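Carboxynorspermidine decarboxylase (Campylobacter jejuni subsp. jejuni 81116, PDB 3N29) probably catalyses the pyridoxal-5'-phosphate-dependent decarboxylation of carboxynorspermidine, releasing the polyamine norspermidine. Local coordinates at residues C95-L100 against K112-Y117; A341-G346 against M355-F360; L391-L396 against L403-E408. All coordinates share one frame; numbering follows the deposited sequence.

Contact 1 of 3, residues C95-L100 against K112-Y117; sequences CTCSGL and KEIHTY
The imidazole of H115 turns an edge toward the neighbouring strand: the carbonyl O of C95 lies near the ring plane, 4.0 Å from H115 CD2. Within its own strand E113 also meets the ring at its edge, with CB in plane and OE2 accepting from H115 NE2 at 3.0 Å, while the other carboxylate oxygen, OE1, forms a salt bridge with K71, so E113 is itself held in place. The bond from the histidine is nearly straight (168°) and stays almost in the imidazole plane, though it meets the anti side of OE2; it fixes the ring's rotation. T96 crosses the histidine side chain at about a right angle, its OG1 4.0 Å from H115 CB. This is the inner side of an eight-stranded beta/alpha-barrel, where the rings of H135 and Y267 also meet H115, with their planes inclined to it, and T96 OG1 is hydrogen-bonded to E269 of the cofactor pocket. Strand 94-97, helix 100-109 and strand 113-118 form one of the barrel's beta-alpha-beta crossovers. Two parallel strands are joined by a ladder of four backbone hydrogen bonds, in which C95 and C97 each give an N-H and take one at the carbonyl, down to 2.7 Å between C97 N and H115 O. On the outer face, under helix 100-109, C97 SG rests 4.1 Å from I114 CG2. T116 OG1 lies beside the backbone N (chi1 -48°), which leaves CG2 anti to that N and brings the methyl 3.6 Å from G99 N at the helix N-cap. At the C-terminal ends of the strands Y117 reaches close to a bound pyridoxal phosphate, T116 OG1 bonds to S133, and S98 OG is hydrogen-bonded to N387 O of the second subunit.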
loop_
_atom_site.group_PDB
_atom_site.type_symbol
_atom_site.label_atom_id
_atom_site.label_comp_id
_atom_site.label_asym_id
_atom_site.label_seq_id
_atom_site.Cartn_x
_atom_site.Cartn_y
_atom_site.Cartn_z
ATOM N N CYS A 95 1.745 -12.614 21.369
ATOM C CA CYS A 95 1.964 -11.683 20.234
ATOM C C CYS A 95 2.603 -10.375 20.689
ATOM O O CYS A 95 2.342 -9.862 21.812
ATOM C CB CYS A 95 0.642 -11.284 19.657
ATOM S SG CYS A 95 -0.189 -12.625 18.849
ATOM N N THR A 96 3.441 -9.842 19.821
ATOM C CA THR A 96 3.904 -8.489 19.954
ATOM C C THR A 96 3.105 -7.596 19.014
ATOM O O THR A 96 2.895 -7.908 17.813
ATOM C CB THR A 96 5.377 -8.362 19.598
ATOM O OG1 THR A 96 6.102 -8.951 20.654
ATOM C CG2 THR A 96 5.776 -6.856 19.563
ATOM N N CYS A 97 2.681 -6.477 19.576
ATOM C CA CYS A 97 1.690 -5.588 19.001
ATOM C C CYS A 97 2.162 -4.158 19.014
ATOM O O CYS A 97 2.821 -3.694 19.941
ATOM C CB CYS A 97 0.409 -5.678 19.839
ATOM S SG CYS A 97 -0.129 -7.378 20.049
ATOM N N SER A 98 1.777 -3.407 17.995
ATOM C CA SER A 98 2.241 -2.059 17.877
ATOM C C SER A 98 1.294 -0.995 18.493
ATOM O O SER A 98 1.512 0.240 18.391
ATOM C CB SER A 98 2.332 -1.763 16.381
ATOM O OG SER A 98 1.002 -1.744 15.847
ATOM N N GLY A 99 0.170 -1.424 19.022
ATOM C CA GLY A 99 -0.888 -0.472 19.321
ATOM C C GLY A 99 -2.165 -1.180 19.591
ATOM O O GLY A 99 -2.141 -2.426 19.760
ATOM N N LEU A 100 -3.259 -0.406 19.571
ATOM C CA LEU A 100 -4.587 -0.864 20.023
ATOM C C LEU A 100 -5.124 -1.945 19.109
ATOM O O LEU A 100 -5.560 -2.991 19.578
ATOM C CB LEU A 100 -5.572 0.300 20.041
ATOM C CG LEU A 100 -7.028 0.045 20.454
ATOM C CD1 LEU A 100 -7.171 -0.603 21.859
ATOM C CD2 LEU A 100 -7.856 1.393 20.346
ATOM N N LYS A 112 -3.396 -15.160 24.210
ATOM C CA LYS A 112 -2.226 -15.507 24.971
ATOM C C LYS A 112 -1.533 -14.214 25.415
ATOM O O LYS A 112 -2.192 -13.258 25.596
ATOM C CB LYS A 112 -1.375 -16.569 24.329
ATOM C CG LYS A 112 -2.126 -17.883 24.125
ATOM C CD LYS A 112 -1.306 -18.984 23.580
ATOM C CE LYS A 112 -0.112 -19.253 24.370
ATOM N NZ LYS A 112 0.443 -20.577 24.130
ATOM N N GLU A 113 -0.254 -14.232 25.712
ATOM C CA GLU A 113 0.417 -13.017 26.168
ATOM C C GLU A 113 0.392 -11.914 25.094
ATOM O O GLU A 113 0.413 -12.176 23.942
ATOM C CB GLU A 113 1.864 -13.285 26.485
ATOM C CG GLU A 113 2.097 -14.245 27.585
ATOM C CD GLU A 113 3.488 -14.175 28.183
ATOM O OE1 GLU A 113 3.726 -14.865 29.148
ATOM O OE2 GLU A 113 4.356 -13.481 27.685
ATOM N N ILE A 114 0.235 -10.690 25.535
ATOM C CA ILE A 114 0.186 -9.545 24.663
ATOM C C ILE A 114 1.232 -8.526 25.091
ATOM O O ILE A 114 1.203 -8.084 26.190
ATOM C CB ILE A 114 -1.183 -8.899 24.708
ATOM C CG1 ILE A 114 -2.255 -9.837 24.179
ATOM C CG2 ILE A 114 -1.172 -7.617 23.983
ATOM C CD1 ILE A 114 -3.551 -9.265 24.196
ATOM N N HIS A 115 2.126 -8.190 24.186
ATOM C CA HIS A 115 3.192 -7.247 24.410
ATOM C C HIS A 115 3.068 -6.105 23.408
ATOM O O HIS A 115 3.216 -6.300 22.238
ATOM C CB HIS A 115 4.519 -7.930 24.209
ATOM C CG HIS A 115 4.775 -9.041 25.168
ATOM N ND1 HIS A 115 5.841 -9.049 26.025
ATOM C CD2 HIS A 115 4.089 -10.170 25.422
ATOM C CE1 HIS A 115 5.806 -10.138 26.757
ATOM N NE2 HIS A 115 4.759 -10.839 26.406
ATOM N N THR A 116 2.899 -4.914 23.917
ATOM C CA THR A 116 2.651 -3.741 23.099
ATOM C C THR A 116 3.763 -2.695 23.185
ATOM O O THR A 116 4.230 -2.361 24.244
ATOM C CB THR A 116 1.320 -3.117 23.464
ATOM O OG1 THR A 116 0.313 -4.113 23.521
ATOM C CG2 THR A 116 0.942 -2.065 22.492
ATOM N N TYR A 117 4.171 -2.198 22.034
ATOM C CA TYR A 117 5.211 -1.220 21.921
ATOM C C TYR A 117 4.699 -0.271 20.860
ATOM O O TYR A 117 4.229 -0.719 19.797
ATOM C CB TYR A 117 6.541 -1.826 21.388
ATOM C CG TYR A 117 7.364 -0.729 20.783
ATOM C CD1 TYR A 117 7.966 0.254 21.597
ATOM C CD2 TYR A 117 7.466 -0.601 19.387
ATOM C CE1 TYR A 117 8.695 1.308 21.036
ATOM C CE2 TYR A 117 8.154 0.481 18.802
ATOM C CZ TYR A 117 8.750 1.442 19.623
ATOM O OH TYR A 117 9.420 2.468 19.001
#

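Contact 2 of 3, residues A341-G346 against M355-F360; sequences AYLLTG and MGEYAF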
loop_
_atom_site.group_PDB
_atom_site.type_symbol
_atom_site.label_atom_id
_atom_site.label_comp_id
_atom_site.label_asym_id
_atom_site.label_seq_id
_atom_site.Cartn_x
_atom_site.Cartn_y
_atom_site.Cartn_z
ATOM N N ALA A 341 9.897 -17.206 -22.684
ATOM C CA ALA A 341 9.921 -15.996 -21.853
ATOM C C ALA A 341 8.573 -15.276 -21.876
ATOM O O ALA A 341 8.010 -15.018 -22.988
ATOM C CB ALA A 341 11.020 -14.995 -22.367
ATOM N N TYR A 342 8.118 -14.836 -20.717
ATOM C CA TYR A 342 6.968 -13.932 -20.621
ATOM C C TYR A 342 7.199 -12.792 -19.588
ATOM O O TYR A 342 7.792 -13.030 -18.490
ATOM C CB TYR A 342 5.777 -14.739 -20.143
ATOM C CG TYR A 342 5.213 -15.748 -21.123
ATOM C CD1 TYR A 342 4.153 -15.422 -21.942
ATOM C CD2 TYR A 342 5.704 -17.034 -21.163
ATOM C CE1 TYR A 342 3.611 -16.339 -22.845
ATOM C CE2 TYR A 342 5.194 -17.963 -22.030
ATOM C CZ TYR A 342 4.154 -17.601 -22.887
ATOM O OH TYR A 342 3.672 -18.541 -23.697
ATOM N N LEU A 343 6.727 -11.598 -19.914
ATOM C CA LEU A 343 6.486 -10.541 -18.920
ATOM C C LEU A 343 5.181 -10.906 -18.175
ATOM O O LEU A 343 4.151 -11.159 -18.797
ATOM C CB LEU A 343 6.369 -9.167 -19.577
ATOM C CG LEU A 343 7.674 -8.495 -19.997
ATOM C CD1 LEU A 343 7.355 -7.130 -20.770
ATOM C CD2 LEU A 343 8.524 -8.270 -18.742
ATOM N N LEU A 344 5.239 -11.026 -16.863
ATOM C CA LEU A 344 4.031 -11.226 -16.041
ATOM C C LEU A 344 3.627 -9.879 -15.481
ATOM O O LEU A 344 4.509 -9.133 -14.974
ATOM C CB LEU A 344 4.344 -12.143 -14.876
ATOM C CG LEU A 344 4.746 -13.567 -15.234
ATOM C CD1 LEU A 344 4.884 -14.391 -13.922
ATOM C CD2 LEU A 344 3.837 -14.288 -16.237
ATOM N N THR A 345 2.361 -9.526 -15.675
ATOM C CA THR A 345 1.907 -8.216 -15.375
ATOM C C THR A 345 0.566 -8.269 -14.686
ATOM O O THR A 345 -0.115 -9.291 -14.753
ATOM C CB THR A 345 1.792 -7.412 -16.666
ATOM O OG1 THR A 345 0.787 -7.908 -17.542
ATOM C CG2 THR A 345 3.181 -7.417 -17.487
ATOM N N GLY A 346 0.143 -7.133 -14.138
ATOM C CA GLY A 346 -1.046 -7.062 -13.299
ATOM C C GLY A 346 -2.258 -6.454 -13.963
ATOM O O GLY A 346 -2.209 -5.966 -15.057
ATOM N N MET A 355 5.404 -7.666 -12.827
ATOM C CA MET A 355 6.119 -8.454 -11.835
ATOM C C MET A 355 7.587 -8.740 -12.213
ATOM O O MET A 355 8.438 -8.902 -11.322
ATOM C CB MET A 355 5.401 -9.753 -11.560
ATOM C CG MET A 355 4.044 -9.626 -10.857
ATOM S SD MET A 355 2.635 -8.818 -11.877
ATOM C CE MET A 355 1.165 -9.305 -10.777
ATOM N N GLY A 356 7.863 -8.841 -13.522
ATOM C CA GLY A 356 9.163 -9.187 -14.052
ATOM C C GLY A 356 9.044 -10.056 -15.290
ATOM O O GLY A 356 7.930 -10.300 -15.778
ATOM N N GLU A 357 10.189 -10.491 -15.857
ATOM C CA GLU A 357 10.218 -11.352 -17.017
ATOM C C GLU A 357 10.706 -12.726 -16.562
ATOM O O GLU A 357 11.696 -12.794 -15.828
ATOM C CB GLU A 357 11.219 -10.815 -18.054
ATOM C CG GLU A 357 11.098 -11.503 -19.338
ATOM C CD GLU A 357 12.205 -11.102 -20.353
ATOM O OE1 GLU A 357 12.380 -11.844 -21.377
ATOM O OE2 GLU A 357 12.913 -10.103 -20.083
ATOM N N TYR A 358 9.960 -13.775 -16.899
ATOM C CA TYR A 358 10.239 -15.103 -16.391
ATOM C C TYR A 358 10.247 -16.122 -17.522
ATOM O O TYR A 358 9.561 -15.943 -18.568
ATOM C CB TYR A 358 9.142 -15.519 -15.389
ATOM C CG TYR A 358 8.939 -14.645 -14.158
ATOM C CD1 TYR A 358 9.393 -15.050 -12.922
ATOM C CD2 TYR A 358 8.274 -13.405 -14.235
ATOM C CE1 TYR A 358 9.188 -14.277 -11.790
ATOM C CE2 TYR A 358 8.065 -12.602 -13.061
ATOM C CZ TYR A 358 8.528 -13.050 -11.858
ATOM O OH TYR A 358 8.304 -12.301 -10.721
ATOM N N ALA A 359 11.017 -17.188 -17.301
ATOM C CA ALA A 359 11.207 -18.246 -18.227
ATOM C C ALA A 359 10.428 -19.433 -17.690
ATOM O O ALA A 359 10.604 -19.786 -16.499
ATOM C CB ALA A 359 12.673 -18.636 -18.305
ATOM N N PHE A 360 9.610 -20.015 -18.573
ATOM C CA PHE A 360 8.843 -21.236 -18.305
ATOM C C PHE A 360 9.273 -22.370 -19.261
ATOM O O PHE A 360 9.819 -22.084 -20.344
ATOM C CB PHE A 360 7.339 -20.960 -18.488
ATOM C CG PHE A 360 6.761 -19.954 -17.518
ATOM C CD1 PHE A 360 6.079 -20.376 -16.372
ATOM C CD2 PHE A 360 6.857 -18.589 -17.755
ATOM C CE1 PHE A 360 5.490 -19.465 -15.492
ATOM C CE2 PHE A 360 6.310 -17.680 -16.853
ATOM C CZ PHE A 360 5.646 -18.101 -15.725
#
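This is an antiparallel beta-hairpin pairing in the mixed sheet beyond the barrel, with L344 laid against Y358 on its buried side. L344 CD1 sits over a face of the Y358 ring, 4.0 Å from its centroid, in a CH-pi contact. The same methyl meets the edge of F360, 4.2 Å from CZ, so one leucine branch touches two aromatic rings. L344 CG lies anti to the carbonyl carbon (chi1 -64°), carrying the branch across the tyrosine. Further along, the side chains of Y342 and F360 cross at about a right angle, Y342 CD2 3.9 Å from F360 CD2. Strands 340-345 and 354-360 are bound by four backbone hydrogen bonds, including the reciprocal pair between Y342 and Y358; strand 294-298 flanks the first and strand 321-325 the second. Both tyrosine hydroxyls are satisfied, Y358 OH by S316 O and Y342 OH by L364 N. Facing the other way, L343 CD2 packs 3.8 Å from E357 CB, while E357 OE1 forms a salt bridge with K293. Near the turn M355 bends at its second torsion and lays SD 3.5 Å from T345 C, and G346 O accepts a hydrogen bond from R180 of the second subunit.

Contact 3 of 3, residues L391-L396 against L403-E408; sequences LPNLML and LQMIRE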
loop_
_atom_site.group_PDB
_atom_site.type_symbol
_atom_site.label_atom_id
_atom_site.label_comp_id
_atom_site.label_asym_id
_atom_site.label_seq_id
_atom_site.Cartn_x
_atom_site.Cartn_y
_atom_site.Cartn_z
ATOM N N LEU A 391 -9.640 -8.064 -4.189
ATOM C CA LEU A 391 -8.628 -8.596 -3.260
ATOM C C LEU A 391 -8.459 -10.106 -3.413
ATOM O O LEU A 391 -9.450 -10.830 -3.653
ATOM C CB LEU A 391 -9.128 -8.350 -1.825
ATOM C CG LEU A 391 -8.988 -6.937 -1.342
ATOM C CD1 LEU A 391 -9.917 -6.647 -0.114
ATOM C CD2 LEU A 391 -7.517 -6.659 -0.978
ATOM N N PRO A 392 -7.247 -10.608 -3.177
ATOM C CA PRO A 392 -7.100 -12.086 -3.122
ATOM C C PRO A 392 -7.765 -12.575 -1.865
ATOM O O PRO A 392 -7.584 -11.944 -0.830
ATOM C CB PRO A 392 -5.572 -12.296 -3.071
ATOM C CG PRO A 392 -5.025 -10.943 -3.655
ATOM C CD PRO A 392 -5.949 -9.945 -3.018
ATOM N N ASN A 393 -8.482 -13.709 -1.966
ATOM C CA ASN A 393 -9.034 -14.362 -0.817
ATOM C C ASN A 393 -7.915 -14.991 0.008
ATOM O O ASN A 393 -6.805 -15.200 -0.475
ATOM C CB ASN A 393 -10.064 -15.430 -1.225
ATOM C CG ASN A 393 -11.296 -14.839 -1.963
ATOM O OD1 ASN A 393 -11.789 -13.770 -1.616
ATOM N ND2 ASN A 393 -11.760 -15.548 -3.001
ATOM N N LEU A 394 -8.222 -15.187 1.264
ATOM C CA LEU A 394 -7.328 -15.877 2.196
ATOM C C LEU A 394 -7.795 -17.314 2.378
ATOM O O LEU A 394 -8.928 -17.553 2.760
ATOM C CB LEU A 394 -7.302 -15.134 3.505
ATOM C CG LEU A 394 -7.011 -13.635 3.530
ATOM C CD1 LEU A 394 -6.863 -13.177 5.046
ATOM C CD2 LEU A 394 -5.846 -13.236 2.641
ATOM N N MET A 395 -6.914 -18.267 2.124
ATOM C CA MET A 395 -7.231 -19.673 2.227
ATOM C C MET A 395 -6.126 -20.410 2.972
ATOM O O MET A 395 -4.966 -19.952 3.023
ATOM C CB MET A 395 -7.391 -20.285 0.809
ATOM C CG MET A 395 -8.405 -19.535 -0.139
ATOM S SD MET A 395 -8.655 -20.470 -1.730
ATOM C CE MET A 395 -10.051 -21.418 -1.188
ATOM N N LEU A 396 -6.507 -21.538 3.517
ATOM C CA LEU A 396 -5.686 -22.416 4.319
ATOM C C LEU A 396 -5.712 -23.794 3.723
ATOM O O LEU A 396 -6.753 -24.419 3.661
ATOM C CB LEU A 396 -6.181 -22.429 5.775
ATOM C CG LEU A 396 -5.346 -23.380 6.658
ATOM C CD1 LEU A 396 -3.983 -22.809 6.855
ATOM C CD2 LEU A 396 -6.019 -23.729 7.981
ATOM N N LEU A 403 -8.456 -27.636 1.359
ATOM C CA LEU A 403 -8.375 -26.180 1.156
ATOM C C LEU A 403 -9.611 -25.579 1.792
ATOM O O LEU A 403 -10.754 -25.991 1.444
ATOM C CB LEU A 403 -8.360 -25.894 -0.342
ATOM C CG LEU A 403 -8.076 -24.475 -0.792
ATOM C CD1 LEU A 403 -6.701 -24.090 -0.251
ATOM C CD2 LEU A 403 -8.046 -24.382 -2.321
ATOM N N GLN A 404 -9.409 -24.704 2.759
ATOM C CA GLN A 404 -10.469 -24.008 3.478
ATOM C C GLN A 404 -10.455 -22.483 3.135
ATOM O O GLN A 404 -9.378 -21.897 3.036
ATOM C CB GLN A 404 -10.224 -24.146 4.958
ATOM C CG GLN A 404 -10.328 -25.601 5.497
ATOM C CD GLN A 404 -10.332 -25.637 7.015
ATOM O OE1 GLN A 404 -11.096 -24.915 7.647
ATOM N NE2 GLN A 404 -9.509 -26.524 7.605
ATOM N N MET A 405 -11.624 -21.892 2.949
ATOM C CA MET A 405 -11.752 -20.431 2.777
ATOM C C MET A 405 -11.752 -19.781 4.182
ATOM O O MET A 405 -12.643 -20.053 5.017
ATOM C CB MET A 405 -13.065 -20.101 2.064
ATOM C CG MET A 405 -13.246 -18.617 1.701
ATOM S SD MET A 405 -12.124 -18.053 0.394
ATOM C CE MET A 405 -12.905 -18.632 -1.007
ATOM N N ILE A 406 -10.741 -18.955 4.443
ATOM C CA ILE A 406 -10.622 -18.155 5.689
ATOM C C ILE A 406 -11.336 -16.799 5.571
ATOM O O ILE A 406 -12.190 -16.458 6.406
ATOM C CB ILE A 406 -9.146 -18.018 6.150
ATOM C CG1 ILE A 406 -8.481 -19.412 6.264
ATOM C CG2 ILE A 406 -9.076 -17.247 7.475
ATOM C CD1 ILE A 406 -9.190 -20.428 7.326
ATOM N N ARG A 407 -11.045 -16.052 4.493
ATOM C CA ARG A 407 -11.719 -14.787 4.209
ATOM C C ARG A 407 -11.964 -14.651 2.764
ATOM O O ARG A 407 -11.045 -14.820 1.946
ATOM C CB ARG A 407 -10.865 -13.606 4.592
ATOM C CG ARG A 407 -10.588 -13.558 6.088
ATOM C CD ARG A 407 -10.987 -12.292 6.699
ATOM N NE ARG A 407 -10.508 -12.159 8.064
ATOM C CZ ARG A 407 -11.261 -12.297 9.152
ATOM N NH1 ARG A 407 -12.540 -12.613 9.059
ATOM N NH2 ARG A 407 -10.722 -12.130 10.339
ATOM N N GLU A 408 -13.234 -14.423 2.420
ATOM C CA GLU A 408 -13.621 -14.155 1.037
ATOM C C GLU A 408 -14.081 -12.689 1.000
ATOM O O GLU A 408 -15.012 -12.288 1.716
ATOM C CB GLU A 408 -14.751 -15.053 0.585
ATOM C CG GLU A 408 -15.088 -14.891 -0.902
ATOM C CD GLU A 408 -16.190 -15.820 -1.390
ATOM O OE1 GLU A 408 -16.810 -16.519 -0.591
ATOM O OE2 GLU A 408 -16.447 -15.816 -2.592
#
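A beta-hairpin with a classic bulge joins strand 393-397 to strand 403-405, and L394 is the residue that faces two: I406 and R407. L394 O takes both of their N-H groups, from I406 N at 2.8 Å and from R407 N at 3.1 Å, the first bond being the more bent (143°). L394 N returns a bond to R407 O, and beyond the bulge L396 and Q404 exchange a regular pair. The side chains of L394 and R407 run side by side in the same direction, with L394 CD1 3.9 Å from R407 CG; the guanidinium then leads away to bond with Y109 OH through NH2. I406 directs its CB at the partner strand, and its CG1 packs 3.8 Å from L396 CB. On the face opposite L394 and R407, M395 and M405 meet. M395 bends at its third torsion (chi3 92°) and brings CE to 3.7 Å from L403 CG, and the same methyl is 4.0 Å from M405 CE. M405 folds back toward the first strand, placing SD 3.7 Å from N393 CB. N393 and E408 lie alongside one another, with amide and carboxylate planes nearly perpendicular; N393 OD1 accepts from F409 N, which ties the asparagine to the chain just past the pair. At the other end Q404 NE2 bonds to D398 in the connection between the strands. Strand 46-50 flanks strand 393-397 on its other edge, and N418 and S415 of the second subunit pack on L394 and R407. With I406 in a helix-like backbone conformation, the chain turns a corner at the bulge, and R407 still pairs with L394 beyond it; the extra residue shifts the register by one, as a classic bulge does in antiparallel strands.

How the contacts relate
From the N terminus the chain first lays down strand 46-50, which will later flank contact 3, and then enters the barrel. Contact 1 closes an 11-residue, mostly helical connection between neighbouring barrel strands. Once the barrel is complete, contact 2 closes an eight-residue loop, and contact 3 closes a six-residue one near the C terminus. The three follow in series; none nests in or crosses another. Contacts 2 and 3 belong to the same mixed sheet, with nearest atoms about 10 Å apart, whereas contacts 1 and 2 lie on opposite sides of the chain's centre, about 40 Å between centres. All three touch the second subunit.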